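Local atomic coordinates of zinc chaperone AztD (Citrobacter koseri, PDB entry 6CMK), a protein that acts as a periplasmic zinc chaperone, binding zinc ions and handing one of them directly to the solute-binding protein AztC of a zinc transport system. Residues 76-81 / 151-156; 164-169 / 187-192; 178-183 / 234-239. All coordinates share one frame; numbering follows the deposited sequence. Where two conformers were deposited one is given.

Contact 1: residues 76-81 / 151-156; sequences GATIFA and AVLKGQ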
loop_
_atom_site.group_PDB
_atom_site.type_symbol
_atom_site.label_atom_id
_atom_site.label_comp_id
_atom_site.label_asym_id
_atom_site.label_seq_id
_atom_site.Cartn_x
_atom_site.Cartn_y
_atom_site.Cartn_z
ATOM N N GLY B 76 -5.634 -6.110 -6.839
ATOM C CA GLY B 76 -5.456 -6.435 -8.234
ATOM C C GLY B 76 -5.369 -7.912 -8.550
ATOM O O GLY B 76 -5.147 -8.266 -9.713
ATOM N N ALA B 77 -5.534 -8.791 -7.562
ATOM C CA ALA B 77 -5.380 -10.211 -7.828
ATOM C C ALA B 77 -6.628 -10.821 -8.454
ATOM O O ALA B 77 -6.535 -11.892 -9.060
ATOM C CB ALA B 77 -5.025 -10.963 -6.543
ATOM N N THR B 78 -7.787 -10.171 -8.334
ATOM C CA THR B 78 -9.021 -10.710 -8.893
ATOM C C THR B 78 -9.747 -9.651 -9.701
ATOM O O THR B 78 -9.700 -8.460 -9.374
ATOM C CB THR B 78 -9.951 -11.250 -7.801
ATOM O OG1 THR B 78 -10.280 -10.210 -6.877
ATOM C CG2 THR B 78 -9.287 -12.402 -7.064
ATOM N N ILE B 79 -10.379 -10.118 -10.779
ATOM C CA ILE B 79 -11.255 -9.355 -11.654
ATOM C C ILE B 79 -12.625 -10.005 -11.565
ATOM O O ILE B 79 -12.733 -11.229 -11.675
ATOM C CB ILE B 79 -10.773 -9.382 -13.119
ATOM C CG1 ILE B 79 -9.305 -8.974 -13.248
ATOM C CG2 ILE B 79 -11.680 -8.534 -14.002
ATOM C CD1 ILE B 79 -9.030 -7.588 -12.804
ATOM N N PHE B 80 -13.658 -9.204 -11.368
ATOM C CA PHE B 80 -15.023 -9.710 -11.329
ATOM C C PHE B 80 -15.788 -9.218 -12.547
ATOM O O PHE B 80 -15.674 -8.054 -12.939
ATOM C CB PHE B 80 -15.714 -9.299 -10.028
ATOM C CG PHE B 80 -15.146 -9.996 -8.822
ATOM C CD1 PHE B 80 -13.992 -9.536 -8.229
ATOM C CD2 PHE B 80 -15.747 -11.130 -8.311
ATOM C CE1 PHE B 80 -13.453 -10.188 -7.125
ATOM C CE2 PHE B 80 -15.215 -11.785 -7.213
ATOM C CZ PHE B 80 -14.064 -11.308 -6.622
ATOM N N ALA B 81 -16.539 -10.129 -13.154
ATOM C CA ALA B 81 -17.264 -9.878 -14.394
ATOM C C ALA B 81 -18.751 -10.023 -14.082
ATOM O O ALA B 81 -19.271 -11.141 -13.975
ATOM C CB ALA B 81 -16.808 -10.836 -15.493
ATOM N N ALA B 151 -10.373 -16.143 0.336
ATOM C CA ALA B 151 -11.093 -17.393 0.105
ATOM C C ALA B 151 -11.312 -17.640 -1.383
ATOM O O ALA B 151 -11.087 -18.749 -1.881
ATOM C CB ALA B 151 -12.428 -17.358 0.846
ATOM N N VAL B 152 -11.735 -16.609 -2.115
ATOM C CA VAL B 152 -11.997 -16.759 -3.543
ATOM C C VAL B 152 -10.757 -17.274 -4.265
ATOM O O VAL B 152 -10.829 -18.190 -5.092
ATOM C CB VAL B 152 -12.471 -15.420 -4.132
ATOM C CG1 VAL B 152 -12.662 -15.521 -5.648
ATOM C CG2 VAL B 152 -13.737 -14.976 -3.425
ATOM N N LEU B 153 -9.599 -16.679 -3.977
ATOM C CA LEU B 153 -8.379 -17.072 -4.677
ATOM C C LEU B 153 -7.977 -18.504 -4.369
ATOM O O LEU B 153 -7.335 -19.151 -5.207
ATOM C CB LEU B 153 -7.233 -16.126 -4.314
ATOM C CG LEU B 153 -7.285 -14.787 -5.031
ATOM C CD1 LEU B 153 -6.382 -13.787 -4.321
ATOM C CD2 LEU B 153 -6.886 -14.995 -6.484
ATOM N N LYS B 154 -8.317 -19.014 -3.178
ATOM C CA LYS B 154 -8.072 -20.410 -2.853
ATOM C C LYS B 154 -9.079 -21.349 -3.497
ATOM O O LYS B 154 -8.932 -22.568 -3.363
ATOM C CB LYS B 154 -8.123 -20.645 -1.342
ATOM C CG LYS B 154 -7.182 -19.845 -0.465
ATOM C CD LYS B 154 -7.389 -20.319 0.968
ATOM C CE LYS B 154 -7.040 -19.287 2.020
ATOM N NZ LYS B 154 -7.572 -19.729 3.343
ATOM N N GLY B 155 -10.099 -20.820 -4.165
ATOM C CA GLY B 155 -11.157 -21.652 -4.696
ATOM C C GLY B 155 -12.227 -22.019 -3.695
ATOM O O GLY B 155 -12.917 -23.031 -3.885
ATOM N N GLN B 156 -12.385 -21.239 -2.629
ATOM C CA GLN B 156 -13.478 -21.442 -1.686
ATOM C C GLN B 156 -14.591 -20.434 -1.948
ATOM O O GLN B 156 -14.333 -19.272 -2.274
ATOM C CB GLN B 156 -12.990 -21.321 -0.245
ATOM C CG GLN B 156 -12.014 -22.414 0.129
ATOM C CD GLN B 156 -11.628 -22.387 1.590
ATOM O OE1 GLN B 156 -12.371 -21.885 2.438
ATOM N NE2 GLN B 156 -10.456 -22.937 1.895
#
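L153 reaches from the short helix 149-153 and sets its two methyl groups against A77 and T78, where the chain enters strand 78-83. L153 CD1 meets the CB of A77 at 3.8 Å. L153 CD2 meets the CG2 of T78 at 3.6 Å, and the branch carbon CG of L153 lies 3.7 Å from T78 CG2. The forked end of the leucine therefore straddles two consecutive residues. The T78 and L153 side chains pass at a slant. No hydrogen bond joins the two segments.

The torsions explain the split of T78. Its chi1 of 59° puts OG1 between the backbone N and the carbonyl carbon, and turns CG2 anti to the carbonyl carbon. CG2 can then meet the leucine while OG1 bonds to the carboxylate of E149, at the start of the same helix. One residue thus grips that helix by a methyl and by a hydroxyl. The chi1 of L153, -78°, places CG beside the backbone N, and from there both methyls meet the 76-81 segment.

V152 also points toward the strand, near the F80 ring, and packs on L115 and L117 of strand 113-120. The helix closes in a Schellman motif. Here G155 has positive phi, G155 N bonds to V152 O at 2.9 Å, and Q156 N bonds to A151 O at 2.9 Å.

The helix is an insertion between strands 143-148 and 160-163 of one sheet, and it lies on the preceding sheet. This is packing between successive blades of a beta-propeller, away from the zinc sites.

Contact 2: residues 164-169 / 187-192; sequences VVAPHH and DDASKR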
loop_
_atom_site.group_PDB
_atom_site.type_symbol
_atom_site.label_atom_id
_atom_site.label_comp_id
_atom_site.label_asym_id
_atom_site.label_seq_id
_atom_site.Cartn_x
_atom_site.Cartn_y
_atom_site.Cartn_z
ATOM N N VAL B 164 -31.608 -7.144 2.573
ATOM C CA VAL B 164 -31.692 -5.727 2.248
ATOM C C VAL B 164 -33.146 -5.266 2.148
ATOM O O VAL B 164 -33.432 -4.230 1.551
ATOM C CB VAL B 164 -30.897 -5.406 0.967
ATOM C CG1 VAL B 164 -29.428 -5.725 1.187
ATOM C CG2 VAL B 164 -31.420 -6.199 -0.220
ATOM N N VAL B 165 -34.061 -6.058 2.732
ATOM C CA VAL B 165 -35.452 -5.710 3.018
ATOM C C VAL B 165 -36.318 -5.956 1.788
ATOM O O VAL B 165 -37.300 -6.707 1.848
ATOM C CB VAL B 165 -35.598 -4.261 3.526
ATOM C CG1 VAL B 165 -37.075 -3.896 3.666
ATOM C CG2 VAL B 165 -34.918 -4.098 4.874
ATOM N N ALA B 166 -35.975 -5.323 0.668
ATOM C CA ALA B 166 -36.746 -5.506 -0.544
ATOM C C ALA B 166 -35.822 -5.357 -1.742
ATOM O O ALA B 166 -34.901 -4.525 -1.704
ATOM C CB ALA B 166 -37.901 -4.508 -0.658
ATOM N N PRO B 167 -36.026 -6.141 -2.798
ATOM C CA PRO B 167 -35.220 -5.965 -4.010
ATOM C C PRO B 167 -35.303 -4.538 -4.531
ATOM O O PRO B 167 -36.388 -3.984 -4.713
ATOM C CB PRO B 167 -35.841 -6.965 -4.994
ATOM C CG PRO B 167 -36.478 -7.990 -4.140
ATOM C CD PRO B 167 -36.960 -7.277 -2.921
ATOM N N HIS B 168 -34.141 -3.936 -4.760
ATOM C CA HIS B 168 -34.089 -2.621 -5.383
ATOM C C HIS B 168 -32.722 -2.455 -6.020
ATOM O O HIS B 168 -31.822 -3.276 -5.821
ATOM C CB HIS B 168 -34.384 -1.500 -4.379
ATOM C CG HIS B 168 -33.381 -1.375 -3.271
ATOM N ND1 HIS B 168 -33.389 -2.195 -2.163
ATOM C CD2 HIS B 168 -32.373 -0.493 -3.077
ATOM C CE1 HIS B 168 -32.416 -1.837 -1.344
ATOM N NE2 HIS B 168 -31.784 -0.807 -1.875
ATOM N N HIS B 169 -32.585 -1.394 -6.818
ATOM C CA HIS B 169 -31.293 -1.036 -7.399
ATOM C C HIS B 169 -30.508 -0.291 -6.340
ATOM O O HIS B 169 -30.641 0.923 -6.174
ATOM C CB HIS B 169 -31.443 -0.180 -8.649
ATOM C CG HIS B 169 -30.138 0.102 -9.324
ATOM N ND1 HIS B 169 -29.390 -0.884 -9.931
ATOM C CD2 HIS B 169 -29.423 1.246 -9.446
ATOM C CE1 HIS B 169 -28.282 -0.355 -10.420
ATOM N NE2 HIS B 169 -28.277 0.936 -10.137
ATOM N N ASP B 187 -42.470 2.984 -0.325
ATOM C CA ASP B 187 -43.749 3.035 -1.025
ATOM C C ASP B 187 -43.700 2.397 -2.404
ATOM O O ASP B 187 -44.730 1.935 -2.902
ATOM C CB ASP B 187 -44.219 4.487 -1.160
ATOM C CG ASP B 187 -44.329 5.189 0.179
ATOM O OD1 ASP B 187 -44.885 4.587 1.122
ATOM O OD2 ASP B 187 -43.847 6.338 0.291
ATOM N N ASP B 188 -42.523 2.361 -3.024
ATOM C CA ASP B 188 -42.356 1.759 -4.343
ATOM C C ASP B 188 -40.870 1.430 -4.456
ATOM O O ASP B 188 -40.064 2.320 -4.729
ATOM C CB ASP B 188 -42.807 2.699 -5.450
ATOM C CG ASP B 188 -42.580 2.127 -6.840
ATOM O OD1 ASP B 188 -42.008 1.022 -6.960
ATOM O OD2 ASP B 188 -42.984 2.785 -7.819
ATOM N N ALA B 189 -40.524 0.160 -4.234
ATOM C CA ALA B 189 -39.120 -0.234 -4.198
ATOM C C ALA B 189 -38.438 -0.102 -5.551
ATOM O O ALA B 189 -37.210 -0.202 -5.613
ATOM C CB ALA B 189 -38.992 -1.673 -3.693
ATOM N N SER B 190 -39.198 0.105 -6.628
ATOM C CA SER B 190 -38.608 0.312 -7.944
ATOM C C SER B 190 -38.036 1.709 -8.114
ATOM O O SER B 190 -37.311 1.950 -9.085
ATOM C CB SER B 190 -39.653 0.061 -9.034
ATOM O OG SER B 190 -40.661 1.057 -8.997
ATOM N N LYS B 191 -38.362 2.633 -7.215
ATOM C CA LYS B 191 -37.738 3.943 -7.209
ATOM C C LYS B 191 -36.336 3.842 -6.627
ATOM O O LYS B 191 -35.917 2.801 -6.113
ATOM C CB LYS B 191 -38.578 4.927 -6.401
ATOM C CG LYS B 191 -39.980 5.098 -6.953
ATOM C CD LYS B 191 -40.481 6.516 -6.764
ATOM C CE LYS B 191 -41.688 6.789 -7.639
ATOM N NZ LYS B 191 -42.907 7.041 -6.831
ATOM N N ARG B 192 -35.592 4.940 -6.718
ATOM C CA ARG B 192 -34.264 4.947 -6.135
ATOM C C ARG B 192 -34.371 4.771 -4.621
ATOM O O ARG B 192 -35.393 5.101 -4.013
ATOM C CB ARG B 192 -33.521 6.238 -6.481
ATOM C CG ARG B 192 -32.841 6.196 -7.849
ATOM C CD ARG B 192 -32.085 7.481 -8.199
ATOM N NE ARG B 192 -31.305 7.317 -9.427
ATOM C CZ ARG B 192 -30.513 8.244 -9.960
ATOM N NH1 ARG B 192 -30.379 9.427 -9.384
ATOM N NH2 ARG B 192 -29.851 7.984 -11.078
HETATM O O HOH W 1 -37.385 -3.258 -7.296
HETATM O O HOH W 2 -34.845 0.405 -7.358
#
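Two loops of the beta-propeller meet here beside high-affinity zinc site 1, with A189 of one against A166, P167 and H168 of the other. H169 follows directly and binds the zinc ion through NE2, together with H126 and H216. Its ND1 is hydrogen-bonded to D139, a second-shell contact that would orient the ring.

A189 makes most of the contact from its side. Its CB points at the 164-169 loop and comes 3.6 Å from P167 O, with the CB of A166 at 4.3 Å. Its carbonyl O faces the CB of H168 at 3.3 Å. These are packing contacts, and no direct hydrogen bond crosses between the loops.

Water supplies the polar links. Water 1 donates to P167 O at 2.9 Å and makes a weak bond to A189 O. Water 2 accepts from H169 N at 2.9 Å and donates to K191 O at 2.9 Å. The backbone of a zinc ligand is thus tied through one water to the 187-192 loop.

That loop has its own local order. D188 to K191 form a type I beta turn, with K191 N bonded to D188 O. D188 OD1 accepts from S190 N in an Asx turn, and the donor comes from above the carboxylate plane.

H168 turns its ring away from A189. With chi1 at 64°, CG sits between the backbone N and the carbonyl carbon, and the ring turns its edge to two carbonyl oxygens of its own loop, V164 O and A166 O. W137 meets this ring edge-to-face. H168 ND1 donates to A166 O at 2.8 Å; the bond is nearly straight (168°), and the oxygen lies only 6° out of the imidazole plane.

Contact 3: residues 178-183 / 234-239; sequences YAVVSI and LLITQK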
loop_
_atom_site.group_PDB
_atom_site.type_symbol
_atom_site.label_atom_id
_atom_site.label_comp_id
_atom_site.label_asym_id
_atom_site.label_seq_id
_atom_site.Cartn_x
_atom_site.Cartn_y
_atom_site.Cartn_z
ATOM N N TYR B 178 -19.658 -5.709 9.686
ATOM C CA TYR B 178 -20.797 -4.862 9.347
ATOM C C TYR B 178 -20.830 -4.645 7.839
ATOM O O TYR B 178 -19.863 -4.927 7.128
ATOM C CB TYR B 178 -20.726 -3.495 10.041
ATOM C CG TYR B 178 -20.749 -3.537 11.548
ATOM C CD1 TYR B 178 -21.953 -3.577 12.239
ATOM C CD2 TYR B 178 -19.575 -3.538 12.282
ATOM C CE1 TYR B 178 -21.979 -3.616 13.621
ATOM C CE2 TYR B 178 -19.593 -3.579 13.655
ATOM C CZ TYR B 178 -20.799 -3.616 14.317
ATOM O OH TYR B 178 -20.824 -3.655 15.687
ATOM N N ALA B 179 -21.957 -4.122 7.360
ATOM C CA ALA B 179 -22.063 -3.586 6.013
ATOM C C ALA B 179 -22.916 -2.332 6.071
ATOM O O ALA B 179 -23.679 -2.122 7.013
ATOM C CB ALA B 179 -22.672 -4.586 5.024
ATOM N N VAL B 180 -22.754 -1.476 5.068
ATOM C CA VAL B 180 -23.667 -0.366 4.833
ATOM C C VAL B 180 -24.474 -0.709 3.596
ATOM O O VAL B 180 -23.903 -1.018 2.544
ATOM C CB VAL B 180 -22.923 0.966 4.652
ATOM C CG1 VAL B 180 -23.892 2.061 4.186
ATOM C CG2 VAL B 180 -22.242 1.363 5.955
ATOM N N VAL B 181 -25.796 -0.659 3.717
ATOM C CA VAL B 181 -26.671 -1.016 2.611
ATOM C C VAL B 181 -27.662 0.110 2.385
ATOM O O VAL B 181 -28.057 0.823 3.313
ATOM C CB VAL B 181 -27.431 -2.345 2.848
ATOM C CG1 VAL B 181 -26.462 -3.489 3.037
ATOM C CG2 VAL B 181 -28.363 -2.235 4.041
ATOM N N SER B 182 -28.080 0.242 1.138
ATOM C CA SER B 182 -29.095 1.211 0.784
ATOM C C SER B 182 -30.459 0.737 1.267
ATOM O O SER B 182 -30.709 -0.462 1.426
ATOM C CB SER B 182 -29.097 1.411 -0.722
ATOM O OG SER B 182 -29.250 0.170 -1.377
ATOM N N ILE B 183 -31.337 1.699 1.503
ATOM C CA ILE B 183 -32.668 1.474 2.062
ATOM C C ILE B 183 -33.669 1.580 0.919
ATOM O O ILE B 183 -33.699 2.612 0.240
ATOM C CB ILE B 183 -32.982 2.503 3.158
ATOM C CG1 ILE B 183 -31.974 2.384 4.313
ATOM C CG2 ILE B 183 -34.419 2.357 3.646
ATOM C CD1 ILE B 183 -31.968 3.598 5.216
ATOM N N LEU B 234 -23.054 10.794 1.344
ATOM C CA LEU B 234 -22.825 10.093 2.595
ATOM C C LEU B 234 -21.374 9.649 2.574
ATOM O O LEU B 234 -20.908 9.103 1.570
ATOM C CB LEU B 234 -23.746 8.888 2.745
ATOM C CG LEU B 234 -25.247 9.147 2.781
ATOM C CD1 LEU B 234 -25.965 7.830 2.954
ATOM C CD2 LEU B 234 -25.638 10.107 3.892
ATOM N N LEU B 235 -20.655 9.914 3.659
ATOM C CA LEU B 235 -19.248 9.571 3.771
ATOM C C LEU B 235 -19.110 8.573 4.904
ATOM O O LEU B 235 -19.612 8.818 6.002
ATOM C CB LEU B 235 -18.393 10.811 4.038
ATOM C CG LEU B 235 -18.415 11.850 2.914
ATOM C CD1 LEU B 235 -17.604 13.072 3.274
ATOM C CD2 LEU B 235 -17.908 11.249 1.611
ATOM N N ILE B 236 -18.456 7.448 4.627
ATOM C CA ILE B 236 -18.398 6.313 5.548
ATOM C C ILE B 236 -16.945 6.030 5.903
ATOM O O ILE B 236 -16.084 5.968 5.022
ATOM C CB ILE B 236 -19.038 5.048 4.937
ATOM C CG1 ILE B 236 -20.411 5.359 4.315
ATOM C CG2 ILE B 236 -19.179 3.948 5.993
ATOM C CD1 ILE B 236 -20.896 4.267 3.392
ATOM N N THR B 237 -16.686 5.820 7.195
ATOM C CA THR B 237 -15.391 5.359 7.684
ATOM C C THR B 237 -15.631 4.301 8.748
ATOM O O THR B 237 -16.692 4.267 9.373
ATOM C CB THR B 237 -14.565 6.480 8.312
ATOM O OG1 THR B 237 -15.330 7.091 9.351
ATOM C CG2 THR B 237 -14.181 7.534 7.287
ATOM N N GLN B 238 -14.630 3.442 8.961
ATOM C CA GLN B 238 -14.679 2.488 10.062
ATOM C C GLN B 238 -13.322 2.435 10.730
ATOM O O GLN B 238 -12.298 2.296 10.056
ATOM C CB GLN B 238 -15.059 1.077 9.607
ATOM C CG GLN B 238 -15.186 0.109 10.795
ATOM C CD GLN B 238 -15.511 -1.307 10.386
ATOM O OE1 GLN B 238 -15.035 -1.803 9.369
ATOM N NE2 GLN B 238 -16.328 -1.973 11.190
ATOM N N LYS B 239 -13.324 2.518 12.052
ATOM C CA LYS B 239 -12.107 2.250 12.804
ATOM C C LYS B 239 -12.296 0.946 13.568
ATOM O O LYS B 239 -12.365 -0.117 12.943
ATOM C CB LYS B 239 -11.770 3.460 13.667
ATOM C CG LYS B 239 -11.334 4.617 12.763
ATOM C CD LYS B 239 -10.902 5.846 13.525
ATOM C CE LYS B 239 -10.958 7.081 12.636
ATOM N NZ LYS B 239 -10.014 7.011 11.483
#
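V180 and I236 point at each other tip to tip where two sheets pack. The methyl CD1 of I236 does most of the touching. It lies 3.8 Å from V180 CG1 and 4.1 Å from V180 CB, so it sits closest to the CG1 methyl, with CB just behind. A second pair of methyls, V180 CG2 and I236 CG2, meets at 4.0 Å. The near-extended chi2 of I236 (164°) carries CD1 out to the valine.

Y178 and Q238 make a different kind of contact. The two side chains cross at about a right angle, with ring and amide planes 71° apart. Q238 NE2 comes 3.8 Å from Y178 CD2 and approaches the ring obliquely. The amide is held by other partners: OE1 accepts from the backbone N of D176, and NE2 bonds to A241 O. These two bonds fix the rotation of the amide beside the tyrosine.

No hydrogen bond links the two segments. Strand 178-183 belongs to one antiparallel sheet and strand 232-237 to the next along the chain. Apolar packing of this kind, face against face, joins adjacent blades of a beta-propeller.

In the fold
Contact 1 closes along the chain before contacts 2 and 3 open. Its centre is about 29 Å from that of contact 2 and about 23 Å from that of contact 3, and it touches neither. Contacts 2 and 3 interlace: 164-169, 178-183, 187-192, then 234-239. Their centres are about 18 Å apart, and they touch. H168 NE2 lies 2.8 Å from S182 OG, a probable hydrogen bond. Strand 178-183 runs into the loop that holds 187-192. Contacts 1 and 3 each join successive sheets of the propeller. Contact 2 pairs the loop leading into the sheet of strand 178-183 with a loop inside that sheet. The inter-blade packing of contact 3 thus adjoins the loop that carries zinc ligand H169.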